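Local coordinates for DNA damage response protein Rtt109, putative (Neosartorya fumigata, PDB 5ZB9) that probably acetylates a lysine of histone H3 with acetyl-CoA as donor, acting in nucleosome assembly during DNA replication and in the DNA damage response, at residues 20-25 with 63-68; 54-59 with 447-452; 75-80 with 422-427; 432-437 with 443-448. All coordinates share one frame; numbering follows the deposited sequence. Where two conformers were deposited one is given.

Contact 1. Residues 20-25 with 63-68; sequences GVKVTI and PNENEE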
loop_
_atom_site.group_PDB
_atom_site.type_symbol
_atom_site.label_atom_id
_atom_site.label_comp_id
_atom_site.label_asym_id
_atom_site.label_seq_id
_atom_site.Cartn_x
_atom_site.Cartn_y
_atom_site.Cartn_z
ATOM N N GLY A 20 -16.194 19.589 -12.205
ATOM C CA GLY A 20 -17.541 19.096 -12.393
ATOM C C GLY A 20 -17.731 17.636 -12.040
ATOM O O GLY A 20 -18.859 17.148 -12.013
ATOM N N VAL A 21 -16.641 16.922 -11.780
ATOM C CA VAL A 21 -16.772 15.548 -11.308
ATOM C C VAL A 21 -17.187 15.572 -9.843
ATOM O O VAL A 21 -16.491 16.139 -9.000
ATOM C CB VAL A 21 -15.471 14.747 -11.466
ATOM C CG1 VAL A 21 -15.632 13.366 -10.860
ATOM C CG2 VAL A 21 -15.088 14.642 -12.927
ATOM N N LYS A 22 -18.331 14.967 -9.547
ATOM C CA LYS A 22 -18.849 14.960 -8.188
ATOM C C LYS A 22 -18.862 13.555 -7.614
ATOM O O LYS A 22 -19.469 12.650 -8.177
ATOM C CB LYS A 22 -20.261 15.551 -8.147
ATOM C CG LYS A 22 -20.336 16.971 -8.676
ATOM C CD LYS A 22 -21.760 17.503 -8.684
ATOM C CE LYS A 22 -21.792 18.948 -9.150
ATOM N NZ LYS A 22 -23.164 19.516 -9.056
ATOM N N VAL A 23 -18.190 13.374 -6.486
ATOM C CA VAL A 23 -18.240 12.095 -5.789
ATOM C C VAL A 23 -18.456 12.321 -4.302
ATOM O O VAL A 23 -18.313 13.436 -3.806
ATOM C CB VAL A 23 -16.944 11.276 -5.995
ATOM C CG1 VAL A 23 -16.730 10.966 -7.473
ATOM C CG2 VAL A 23 -15.750 12.027 -5.414
ATOM N N THR A 24 -18.796 11.256 -3.591
ATOM C CA THR A 24 -18.935 11.312 -2.143
ATOM C C THR A 24 -17.899 10.379 -1.537
ATOM O O THR A 24 -17.696 9.274 -2.038
ATOM C CB THR A 24 -20.350 10.900 -1.688
ATOM O OG1 THR A 24 -21.312 11.787 -2.272
ATOM C CG2 THR A 24 -20.475 10.933 -0.171
ATOM N N ILE A 25 -17.236 10.819 -0.471
ATOM C CA ILE A 25 -16.218 9.991 0.157
ATOM C C ILE A 25 -16.529 9.689 1.616
ATOM O O ILE A 25 -17.057 10.526 2.355
ATOM C CB ILE A 25 -14.820 10.646 0.067
ATOM C CG1 ILE A 25 -14.819 12.020 0.735
ATOM C CG2 ILE A 25 -14.399 10.763 -1.370
ATOM C CD1 ILE A 25 -13.448 12.576 0.947
ATOM N N PRO A 63 -26.114 8.783 -9.069
ATOM C CA PRO A 63 -26.591 8.702 -10.459
ATOM C C PRO A 63 -27.595 9.815 -10.795
ATOM O O PRO A 63 -27.697 10.238 -11.949
ATOM C CB PRO A 63 -27.257 7.325 -10.529
ATOM C CG PRO A 63 -26.682 6.554 -9.390
ATOM C CD PRO A 63 -26.417 7.558 -8.309
ATOM N N ASN A 64 -28.326 10.278 -9.786
ATOM C CA ASN A 64 -29.151 11.471 -9.919
ATOM C C ASN A 64 -28.941 12.400 -8.734
ATOM O O ASN A 64 -29.166 12.014 -7.584
ATOM C CB ASN A 64 -30.627 11.103 -10.041
ATOM C CG ASN A 64 -30.907 10.236 -11.241
ATOM O OD1 ASN A 64 -30.822 10.693 -12.383
ATOM N ND2 ASN A 64 -31.244 8.974 -10.994
ATOM N N GLU A 65 -28.497 13.620 -9.022
ATOM C CA GLU A 65 -28.255 14.615 -7.984
ATOM C C GLU A 65 -29.566 15.006 -7.295
ATOM O O GLU A 65 -30.651 14.819 -7.855
ATOM C CB GLU A 65 -27.566 15.848 -8.576
ATOM C CG GLU A 65 -26.695 16.614 -7.589
ATOM C CD GLU A 65 -25.837 17.677 -8.261
ATOM O OE1 GLU A 65 -25.958 17.858 -9.494
ATOM O OE2 GLU A 65 -25.038 18.332 -7.555
ATOM N N ASN A 66 -29.452 15.544 -6.081
ATOM C CA ASN A 66 -30.604 15.822 -5.218
ATOM C C ASN A 66 -31.474 14.582 -4.990
ATOM O O ASN A 66 -32.700 14.667 -4.902
ATOM C CB ASN A 66 -31.446 16.970 -5.786
ATOM C CG ASN A 66 -30.909 18.338 -5.392
ATOM O OD1 ASN A 66 -29.785 18.459 -4.899
ATOM N ND2 ASN A 66 -31.714 19.375 -5.604
ATOM N N GLU A 67 -30.817 13.429 -4.905
ATOM C CA GLU A 67 -31.457 12.178 -4.527
ATOM C C GLU A 67 -30.533 11.441 -3.576
ATOM O O GLU A 67 -29.312 11.463 -3.745
ATOM C CB GLU A 67 -31.762 11.308 -5.747
ATOM C CG GLU A 67 -32.873 11.832 -6.640
ATOM C CD GLU A 67 -33.167 10.900 -7.799
ATOM O OE1 GLU A 67 -32.553 9.809 -7.855
ATOM O OE2 GLU A 67 -34.005 11.258 -8.655
ATOM N N GLU A 68 -31.116 10.777 -2.584
ATOM C CA GLU A 68 -30.343 10.042 -1.589
ATOM C C GLU A 68 -29.528 8.931 -2.247
ATOM O O GLU A 68 -28.588 8.399 -1.650
ATOM C CB GLU A 68 -31.273 9.458 -0.523
ATOM C CG GLU A 68 -30.588 9.072 0.778
ATOM C CD GLU A 68 -31.574 8.582 1.830
ATOM O OE1 GLU A 68 -32.768 8.399 1.497
ATOM O OE2 GLU A 68 -31.151 8.381 2.992
#
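K22 and E65 meet because each side chain first turns out of its backbone and then runs straight: in K22 the CG lies anti to the carbonyl carbon, beside the backbone N (chi1 -58°), while in E65 it lies anti to the backbone N (chi1 -152°). Beyond CG both chains are extended, and together they span a gap of 9.4 Å between the K22 CA and the E65 CA, which brings the ammonium group of the lysine to the carboxylate. The two side chains cross at about a right angle. K22 NZ donates to E65 OE2 at 2.7 Å, arriving on the syn side of that oxygen and 17° out of the carboxylate plane, and the pair is a salt bridge. The other oxygen, E65 OE1, is farther, 3.3 Å from K22 NZ, so the bond goes mainly to OE2. The aliphatic stem of the lysine runs past the same oxygen, with K22 CD 3.6 Å from E65 OE2.

K22 sits at the start of strand 22-35, where its side chain also touches E467 of strand 464-467. E65 lies in the loop linking strands 50-61 and 71-82, in which N64 OD1 takes a hydrogen bond from K104.

With about 81 Å² buried in all, this is a surface ion pair bridging a sheet strand and an outlying loop. Such a bridge pairs the lysine with one charge of an acid-rich loop that also carries E67 and E68. Because water can compete for both ends, its contribution to stability is probably modest.

Contact 2. Residues 54-59 with 447-452; sequences NHFLAV and KAWAEK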
loop_
_atom_site.group_PDB
_atom_site.type_symbol
_atom_site.label_atom_id
_atom_site.label_comp_id
_atom_site.label_asym_id
_atom_site.label_seq_id
_atom_site.Cartn_x
_atom_site.Cartn_y
_atom_site.Cartn_z
ATOM N N ASN A 54 -5.587 1.099 10.667
ATOM C CA ASN A 54 -6.361 0.791 9.466
ATOM C C ASN A 54 -7.015 2.021 8.860
ATOM O O ASN A 54 -7.523 2.875 9.579
ATOM C CB ASN A 54 -7.454 -0.235 9.757
ATOM C CG ASN A 54 -6.914 -1.540 10.289
ATOM O OD1 ASN A 54 -5.752 -1.883 10.081
ATOM N ND2 ASN A 54 -7.764 -2.283 10.981
ATOM N N HIS A 55 -7.007 2.097 7.533
ATOM C CA HIS A 55 -7.716 3.143 6.805
ATOM C C HIS A 55 -8.513 2.548 5.666
ATOM O O HIS A 55 -8.006 1.713 4.918
ATOM C CB HIS A 55 -6.755 4.180 6.237
ATOM C CG HIS A 55 -6.050 4.985 7.275
ATOM N ND1 HIS A 55 -6.550 6.175 7.754
ATOM C CD2 HIS A 55 -4.878 4.780 7.919
ATOM C CE1 HIS A 55 -5.716 6.669 8.653
ATOM N NE2 HIS A 55 -4.691 5.841 8.770
ATOM N N PHE A 56 -9.754 2.990 5.522
ATOM C CA PHE A 56 -10.562 2.559 4.396
ATOM C C PHE A 56 -11.311 3.730 3.780
ATOM O O PHE A 56 -11.969 4.496 4.473
ATOM C CB PHE A 56 -11.546 1.476 4.817
ATOM C CG PHE A 56 -12.427 1.014 3.702
ATOM C CD1 PHE A 56 -11.925 0.201 2.702
ATOM C CD2 PHE A 56 -13.753 1.402 3.644
ATOM C CE1 PHE A 56 -12.731 -0.216 1.667
ATOM C CE2 PHE A 56 -14.560 0.986 2.616
ATOM C CZ PHE A 56 -14.051 0.177 1.623
ATOM N N LEU A 57 -11.199 3.866 2.467
ATOM C CA LEU A 57 -11.890 4.917 1.751
ATOM C C LEU A 57 -12.879 4.308 0.780
ATOM O O LEU A 57 -12.490 3.554 -0.114
ATOM C CB LEU A 57 -10.900 5.813 0.996
ATOM C CG LEU A 57 -11.513 6.806 -0.001
ATOM C CD1 LEU A 57 -12.339 7.872 0.717
ATOM C CD2 LEU A 57 -10.440 7.456 -0.868
ATOM N N ALA A 58 -14.156 4.628 0.963
ATOM C CA ALA A 58 -15.179 4.273 -0.013
ATOM C C ALA A 58 -15.584 5.510 -0.791
ATOM O O ALA A 58 -15.814 6.585 -0.218
ATOM C CB ALA A 58 -16.383 3.646 0.663
ATOM N N VAL A 59 -15.657 5.363 -2.105
ATOM C CA VAL A 59 -16.015 6.478 -2.957
ATOM C C VAL A 59 -17.277 6.122 -3.718
ATOM O O VAL A 59 -17.374 5.051 -4.309
ATOM C CB VAL A 59 -14.887 6.839 -3.941
ATOM C CG1 VAL A 59 -15.275 8.059 -4.769
ATOM C CG2 VAL A 59 -13.584 7.088 -3.182
ATOM N N LYS A 447 -26.466 2.449 0.322
ATOM C CA LYS A 447 -27.275 3.074 1.364
ATOM C C LYS A 447 -27.183 2.311 2.681
ATOM O O LYS A 447 -27.094 2.904 3.755
ATOM C CB LYS A 447 -28.734 3.171 0.922
ATOM C CG LYS A 447 -29.676 3.663 2.009
ATOM C CD LYS A 447 -31.046 3.960 1.435
ATOM C CE LYS A 447 -31.991 4.495 2.492
ATOM N NZ LYS A 447 -33.284 4.929 1.890
ATOM N N ALA A 448 -27.188 0.989 2.587
ATOM C CA ALA A 448 -27.131 0.144 3.771
ATOM C C ALA A 448 -25.801 0.281 4.503
ATOM O O ALA A 448 -25.776 0.436 5.725
ATOM C CB ALA A 448 -27.384 -1.314 3.390
ATOM N N TRP A 449 -24.695 0.219 3.764
ATOM C CA TRP A 449 -23.373 0.333 4.380
ATOM C C TRP A 449 -23.154 1.733 4.973
ATOM O O TRP A 449 -22.549 1.877 6.035
ATOM C CB TRP A 449 -22.269 0.005 3.368
ATOM C CG TRP A 449 -20.880 0.066 3.970
ATOM C CD1 TRP A 449 -20.292 -0.865 4.780
ATOM C CD2 TRP A 449 -19.919 1.117 3.811
ATOM N NE1 TRP A 449 -19.030 -0.456 5.138
ATOM C CE2 TRP A 449 -18.775 0.755 4.554
ATOM C CE3 TRP A 449 -19.916 2.328 3.111
ATOM C CZ2 TRP A 449 -17.638 1.564 4.619
ATOM C CZ3 TRP A 449 -18.786 3.133 3.181
ATOM C CH2 TRP A 449 -17.665 2.747 3.928
ATOM N N ALA A 450 -23.655 2.756 4.283
ATOM C CA ALA A 450 -23.489 4.136 4.724
ATOM C C ALA A 450 -24.168 4.353 6.066
ATOM O O ALA A 450 -23.639 5.045 6.941
ATOM C CB ALA A 450 -24.042 5.103 3.683
ATOM N N GLU A 451 -25.339 3.746 6.228
ATOM C CA GLU A 451 -26.080 3.842 7.478
ATOM C C GLU A 451 -25.396 3.062 8.590
ATOM O O GLU A 451 -25.336 3.521 9.732
ATOM C CB GLU A 451 -27.508 3.348 7.283
ATOM C CG GLU A 451 -28.348 4.273 6.432
ATOM C CD GLU A 451 -29.676 3.658 6.048
ATOM O OE1 GLU A 451 -29.851 2.441 6.273
ATOM O OE2 GLU A 451 -30.545 4.389 5.523
ATOM N N LYS A 452 -24.883 1.882 8.252
ATOM C CA LYS A 452 -24.156 1.050 9.205
ATOM C C LYS A 452 -22.931 1.774 9.744
ATOM O O LYS A 452 -22.642 1.734 10.945
ATOM C CB LYS A 452 -23.733 -0.260 8.547
ATOM C CG LYS A 452 -22.914 -1.158 9.446
ATOM C CD LYS A 452 -23.750 -1.691 10.583
ATOM C CE LYS A 452 -22.915 -2.546 11.515
ATOM N NZ LYS A 452 -23.670 -2.889 12.755
#
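W449 spends its indole NE1 on the backbone O of A427 in helix 421-432, a hydrogen bond that satisfies the polar edge of the side chain and fixes how the ring is turned. The six-membered half of the indole is then the part that meets strand 50-61. W449 CG is anti to the W449 backbone N (chi1 -178°), which sends the bicycle straight from helix 439-457 toward the sheet.

Two residues receive it. W449 CZ2 comes up to F56 CE2 at 3.7 Å, at the edge of the phenyl ring and near its plane, and W449 CH2 lies 3.8 Å from the same F56 CE2, also in that plane. The rings meet obliquely, their planes at 82° and the centroids of the F56 ring and the W449 six-membered ring 5.8 Å apart. One corner further round, the methyl of A58 approaches the six-membered ring obliquely: A58 CB is 3.5 Å from W449 CZ3 and 3.6 Å from W449 CH2.

F56 and A58 are two residues apart and point the same way off the strand. L57 between them points away, and its side chain packs on I115 and F119 of helix 111-127, so the sheet is covered on both faces. L431 fills in against both F56 and W449.

Between 54-59 and 447-452 the chemistry of this buried seam is apolar: no hydrogen bond passes between the two segments, and cohesion comes from carbon packing, while the one polar atom of the indole is satisfied from helix to helix.

Contact 3. Residues 75-80 with 422-427; sequences GIEVLV and EDYKAA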
loop_
_atom_site.group_PDB
_atom_site.type_symbol
_atom_site.label_atom_id
_atom_site.label_comp_id
_atom_site.label_asym_id
_atom_site.label_seq_id
_atom_site.Cartn_x
_atom_site.Cartn_y
_atom_site.Cartn_z
ATOM N N GLY A 75 -13.325 1.149 -3.657
ATOM C CA GLY A 75 -12.951 0.973 -2.270
ATOM C C GLY A 75 -11.467 0.681 -2.155
ATOM O O GLY A 75 -10.927 -0.142 -2.902
ATOM N N ILE A 76 -10.794 1.356 -1.231
ATOM C CA ILE A 76 -9.378 1.093 -1.037
ATOM C C ILE A 76 -9.035 1.056 0.444
ATOM O O ILE A 76 -9.363 1.983 1.196
ATOM C CB ILE A 76 -8.499 2.136 -1.781
ATOM C CG1 ILE A 76 -7.025 1.902 -1.491
ATOM C CG2 ILE A 76 -8.909 3.572 -1.444
ATOM C CD1 ILE A 76 -6.121 2.712 -2.377
ATOM N N GLU A 77 -8.415 -0.045 0.868
ATOM C CA GLU A 77 -7.954 -0.163 2.243
ATOM C C GLU A 77 -6.449 0.007 2.299
ATOM O O GLU A 77 -5.718 -0.568 1.497
ATOM C CB GLU A 77 -8.346 -1.504 2.862
ATOM C CG GLU A 77 -7.941 -1.617 4.334
ATOM C CD GLU A 77 -8.346 -2.938 4.978
ATOM O OE1 GLU A 77 -9.101 -2.910 5.976
ATOM O OE2 GLU A 77 -7.899 -4.004 4.500
ATOM N N VAL A 78 -5.994 0.809 3.252
ATOM C CA VAL A 78 -4.573 1.041 3.437
ATOM C C VAL A 78 -4.188 0.845 4.894
ATOM O O VAL A 78 -4.816 1.421 5.775
ATOM C CB VAL A 78 -4.178 2.452 3.016
ATOM C CG1 VAL A 78 -2.686 2.620 3.136
ATOM C CG2 VAL A 78 -4.654 2.744 1.594
ATOM N N LEU A 79 -3.166 0.030 5.143
ATOM C CA LEU A 79 -2.675 -0.188 6.496
ATOM C C LEU A 79 -1.411 0.624 6.744
ATOM O O LEU A 79 -0.453 0.548 5.965
ATOM C CB LEU A 79 -2.398 -1.670 6.736
ATOM C CG LEU A 79 -3.462 -2.656 6.247
ATOM C CD1 LEU A 79 -2.973 -4.089 6.448
ATOM C CD2 LEU A 79 -4.793 -2.428 6.950
ATOM N N VAL A 80 -1.405 1.406 7.819
ATOM C CA VAL A 80 -0.220 2.173 8.185
ATOM C C VAL A 80 0.454 1.527 9.383
ATOM O O VAL A 80 -0.131 1.445 10.459
ATOM C CB VAL A 80 -0.552 3.645 8.519
ATOM C CG1 VAL A 80 0.727 4.435 8.774
ATOM C CG2 VAL A 80 -1.349 4.286 7.397
ATOM N N GLU A 422 -12.756 -3.382 16.682
ATOM C CA GLU A 422 -13.932 -4.226 16.520
ATOM C C GLU A 422 -14.942 -3.633 15.531
ATOM O O GLU A 422 -15.437 -4.331 14.640
ATOM C CB GLU A 422 -14.596 -4.452 17.884
ATOM C CG GLU A 422 -15.884 -5.259 17.837
ATOM C CD GLU A 422 -16.619 -5.274 19.172
ATOM O OE1 GLU A 422 -17.058 -6.367 19.596
ATOM O OE2 GLU A 422 -16.767 -4.192 19.789
ATOM N N ASP A 423 -15.243 -2.346 15.683
ATOM C CA ASP A 423 -16.221 -1.685 14.817
ATOM C C ASP A 423 -15.738 -1.518 13.380
ATOM O O ASP A 423 -16.537 -1.586 12.436
ATOM C CB ASP A 423 -16.595 -0.320 15.391
ATOM C CG ASP A 423 -17.419 -0.431 16.654
ATOM O OD1 ASP A 423 -17.934 -1.536 16.916
ATOM O OD2 ASP A 423 -17.558 0.581 17.376
ATOM N N TYR A 424 -14.438 -1.288 13.219
ATOM C CA TYR A 424 -13.847 -1.172 11.890
ATOM C C TYR A 424 -14.018 -2.487 11.128
ATOM O O TYR A 424 -14.499 -2.491 9.986
ATOM C CB TYR A 424 -12.367 -0.778 11.984
ATOM C CG TYR A 424 -11.677 -0.678 10.645
ATOM C CD1 TYR A 424 -11.619 0.531 9.957
ATOM C CD2 TYR A 424 -11.089 -1.795 10.061
ATOM C CE1 TYR A 424 -10.992 0.624 8.723
ATOM C CE2 TYR A 424 -10.470 -1.716 8.827
ATOM C CZ TYR A 424 -10.418 -0.504 8.164
ATOM O OH TYR A 424 -9.791 -0.431 6.941
ATOM N N LYS A 425 -13.632 -3.594 11.764
ATOM C CA LYS A 425 -13.879 -4.930 11.216
ATOM C C LYS A 425 -15.344 -5.137 10.842
ATOM O O LYS A 425 -15.650 -5.694 9.790
ATOM C CB LYS A 425 -13.459 -6.010 12.210
ATOM C CG LYS A 425 -11.957 -6.240 12.325
ATOM C CD LYS A 425 -11.633 -7.158 13.516
ATOM C CE LYS A 425 -10.383 -8.002 13.276
ATOM N NZ LYS A 425 -10.600 -9.044 12.221
ATOM N N ALA A 426 -16.254 -4.678 11.697
ATOM C CA ALA A 426 -17.679 -4.843 11.422
ATOM C C ALA A 426 -18.093 -4.006 10.224
ATOM O O ALA A 426 -18.977 -4.394 9.467
ATOM C CB ALA A 426 -18.517 -4.477 12.648
ATOM N N ALA A 427 -17.446 -2.858 10.047
ATOM C CA ALA A 427 -17.759 -1.987 8.919
ATOM C C ALA A 427 -17.331 -2.630 7.606
ATOM O O ALA A 427 -18.075 -2.593 6.624
ATOM C CB ALA A 427 -17.095 -0.621 9.089
#
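E77 and Y424 reach for each other with similar conformations. In E77 the CG is anti to the backbone N (chi1 -177°) and the chain stays straight beyond it, so the carboxylate stands well off strand 71-82. Y424 also holds its CG anti to the backbone N (chi1 178°), and this sends the ring and its hydroxyl from helix 421-432 toward the sheet; the second torsion (chi2 92°) sets only how the ring plane is turned, and with it how the ring lies to the carboxylate. These two long side chains bridge a gap of 11.3 Å between the E77 CA and the Y424 CA.

Where they meet, Y424 OH donates to E77 OE1 at 2.7 Å. The acceptor uses its anti lone pair, the one facing away from the other oxygen. Carboxylate and phenol planes are nearly coplanar, only 13° apart. E77 OE1 lies at the edge of the ring, in its plane, and comes within 3.4 Å of Y424 CE2. The glutamate's stem passes the hydroxyl too, with E77 CG 3.4 Å from Y424 OH.

The remaining oxygen, E77 OE2, is held from the next strand by a salt bridge to K93 NZ and a hydrogen bond from S92 OG. Each oxygen of this buried carboxylate therefore has a partner, and its rotation is fixed from two directions.

In the sheet, strand 71-82 runs between strands 50-61 and 86-96, and E77 lies about 7 Å, side chain to side chain, from the CoA-binding residue A94. Helix 421-432 lies over this face, with Y424 also packed on N54 and F56 of strand 50-61 and on I28 of strand 22-35.

Contact 4. Residues 432-437 with 443-448; sequences IDQDFN and IASTKA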
loop_
_atom_site.group_PDB
_atom_site.type_symbol
_atom_site.label_atom_id
_atom_site.label_comp_id
_atom_site.label_asym_id
_atom_site.label_seq_id
_atom_site.Cartn_x
_atom_site.Cartn_y
_atom_site.Cartn_z
ATOM N N ILE A 432 -18.666 -6.371 2.787
ATOM C CA ILE A 432 -18.377 -7.598 2.060
ATOM C C ILE A 432 -19.619 -8.485 1.986
ATOM O O ILE A 432 -19.816 -9.202 1.014
ATOM C CB ILE A 432 -17.210 -8.366 2.717
ATOM C CG1 ILE A 432 -15.937 -7.521 2.682
ATOM C CG2 ILE A 432 -16.968 -9.696 2.023
ATOM C CD1 ILE A 432 -14.765 -8.165 3.390
ATOM N N ASP A 433 -20.474 -8.414 3.000
ATOM C CA ASP A 433 -21.691 -9.223 3.024
ATOM C C ASP A 433 -22.804 -8.695 2.118
ATOM O O ASP A 433 -23.905 -9.242 2.118
ATOM C CB ASP A 433 -22.235 -9.333 4.451
ATOM C CG ASP A 433 -21.314 -10.113 5.374
ATOM O OD1 ASP A 433 -20.427 -10.841 4.867
ATOM O OD2 ASP A 433 -21.483 -9.999 6.611
ATOM N N GLN A 434 -22.534 -7.640 1.353
ATOM C CA GLN A 434 -23.581 -7.028 0.541
ATOM C C GLN A 434 -23.547 -7.536 -0.890
ATOM O O GLN A 434 -22.754 -8.409 -1.224
ATOM C CB GLN A 434 -23.463 -5.503 0.566
ATOM C CG GLN A 434 -23.487 -4.925 1.966
ATOM C CD GLN A 434 -24.735 -5.317 2.742
ATOM O OE1 GLN A 434 -25.850 -5.156 2.255
ATOM N NE2 GLN A 434 -24.549 -5.830 3.952
ATOM N N ASP A 435 -24.413 -6.973 -1.730
ATOM C CA ASP A 435 -24.534 -7.435 -3.105
ATOM C C ASP A 435 -24.383 -6.282 -4.089
ATOM O O ASP A 435 -24.935 -5.203 -3.898
ATOM C CB ASP A 435 -25.873 -8.149 -3.320
ATOM C CG ASP A 435 -25.910 -9.533 -2.678
ATOM O OD1 ASP A 435 -24.828 -10.110 -2.431
ATOM O OD2 ASP A 435 -27.023 -10.048 -2.430
ATOM N N PHE A 436 -23.605 -6.515 -5.144
ATOM C CA PHE A 436 -23.339 -5.466 -6.131
ATOM C C PHE A 436 -23.514 -5.963 -7.563
ATOM O O PHE A 436 -23.012 -5.348 -8.510
ATOM C CB PHE A 436 -21.926 -4.891 -5.933
ATOM C CG PHE A 436 -21.741 -4.209 -4.604
ATOM C CD1 PHE A 436 -21.304 -4.924 -3.497
ATOM C CD2 PHE A 436 -22.045 -2.860 -4.452
ATOM C CE1 PHE A 436 -21.160 -4.305 -2.271
ATOM C CE2 PHE A 436 -21.906 -2.234 -3.231
ATOM C CZ PHE A 436 -21.462 -2.956 -2.136
ATOM N N ASN A 437 -24.248 -7.064 -7.711
ATOM C CA ASN A 437 -24.501 -7.675 -9.017
ATOM C C ASN A 437 -25.203 -6.774 -10.022
ATOM O O ASN A 437 -24.849 -6.760 -11.199
ATOM C CB ASN A 437 -25.326 -8.938 -8.841
ATOM C CG ASN A 437 -24.588 -9.998 -8.074
ATOM O OD1 ASN A 437 -24.729 -10.124 -6.858
ATOM N ND2 ASN A 437 -23.781 -10.769 -8.784
ATOM N N ILE A 443 -26.916 -0.012 -5.386
ATOM C CA ILE A 443 -27.440 1.213 -4.798
ATOM C C ILE A 443 -28.016 0.942 -3.411
ATOM O O ILE A 443 -27.853 1.747 -2.493
ATOM C CB ILE A 443 -28.511 1.847 -5.694
ATOM C CG1 ILE A 443 -27.854 2.462 -6.930
ATOM C CG2 ILE A 443 -29.280 2.910 -4.939
ATOM C CD1 ILE A 443 -28.833 3.054 -7.920
ATOM N N ALA A 444 -28.664 -0.206 -3.255
ATOM C CA ALA A 444 -29.231 -0.587 -1.969
ATOM C C ALA A 444 -28.131 -0.945 -0.976
ATOM O O ALA A 444 -28.206 -0.607 0.208
ATOM C CB ALA A 444 -30.191 -1.753 -2.140
ATOM N N SER A 445 -27.109 -1.639 -1.464
ATOM C CA SER A 445 -25.991 -2.033 -0.619
ATOM C C SER A 445 -25.250 -0.801 -0.104
ATOM O O SER A 445 -24.828 -0.759 1.052
ATOM C CB SER A 445 -25.040 -2.947 -1.387
ATOM O OG SER A 445 -25.659 -4.179 -1.702
ATOM N N THR A 446 -25.121 0.204 -0.971
ATOM C CA THR A 446 -24.455 1.455 -0.632
ATOM C C THR A 446 -25.170 2.201 0.498
ATOM O O THR A 446 -24.551 2.544 1.514
ATOM C CB THR A 446 -24.352 2.377 -1.862
ATOM O OG1 THR A 446 -23.499 1.772 -2.838
ATOM C CG2 THR A 446 -23.772 3.722 -1.477
ATOM N N LYS A 447 -26.466 2.449 0.322
ATOM C CA LYS A 447 -27.275 3.074 1.364
ATOM C C LYS A 447 -27.183 2.311 2.681
ATOM O O LYS A 447 -27.094 2.904 3.755
ATOM C CB LYS A 447 -28.734 3.171 0.922
ATOM C CG LYS A 447 -29.676 3.663 2.009
ATOM C CD LYS A 447 -31.046 3.960 1.435
ATOM C CE LYS A 447 -31.991 4.495 2.492
ATOM N NZ LYS A 447 -33.284 4.929 1.890
ATOM N N ALA A 448 -27.188 0.989 2.587
ATOM C CA ALA A 448 -27.131 0.144 3.771
ATOM C C ALA A 448 -25.801 0.281 4.503
ATOM O O ALA A 448 -25.776 0.436 5.725
ATOM C CB ALA A 448 -27.384 -1.314 3.390
#
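Between Q434 and S445 the backbones come close, with Q434 CA 5.7 Å from S445 CA, because the chain leaves helix 421-432, runs through an extended stretch at D435 and turns back along the first turns of helix 439-457. S445 is the hub. Its OG, beside the backbone N with chi1 -66°, lies 2.5 Å from D435 O, a distance short enough to be doubtful in detail. The hydroxyl proton has a second acceptor within reach in K441 O, one turn back in the same helix, so the choice is not settled.

The CB of S445 is wedged between side chains. On one hand Q434 CB rests 3.6 Å from S445 CB. On the other, S445 CB sits over one face of the F436 ring, 4.0 Å from the centroid and 28° off the normal, a CH-pi contact. T446 OG1 is at the edge of that ring, 4.3 Å from F436 CE2, but its hydrogen bonds go to I72 N and A442 O. Q434 bends at chi2, and its NE2 bonds back to F430 O, while Q434 OE1 lies 4.3 Å from A448 CB. F148 meets F436 edge-to-face.

Helices 421-432 and 439-457 run in opposite directions, making a helical hairpin whose connecting loop is folded onto the start of the second helix.

In the fold
From the N terminus, contact 1 closes first: its loop holds the rest of strand 22-35 and all of strand 50-61, neighbours in the central mixed sheet. Contact 2 opens inside that loop, on strand 50-61, and closes far along the chain on helix 439-457, so contacts 1 and 2 cross. Contact 3, from the adjacent strand 71-82 to helix 421-432, is nested within contact 2, their centres about 9 Å apart. Contact 4 follows contact 3 in series and shares K447 and A448 with contact 2. Contacts 2 and 3 tie the two late helices to the sheet; contact 4 closes the turn joining those helices. A weak E68-K447 ion pair links contact 1 to contacts 2 and 4.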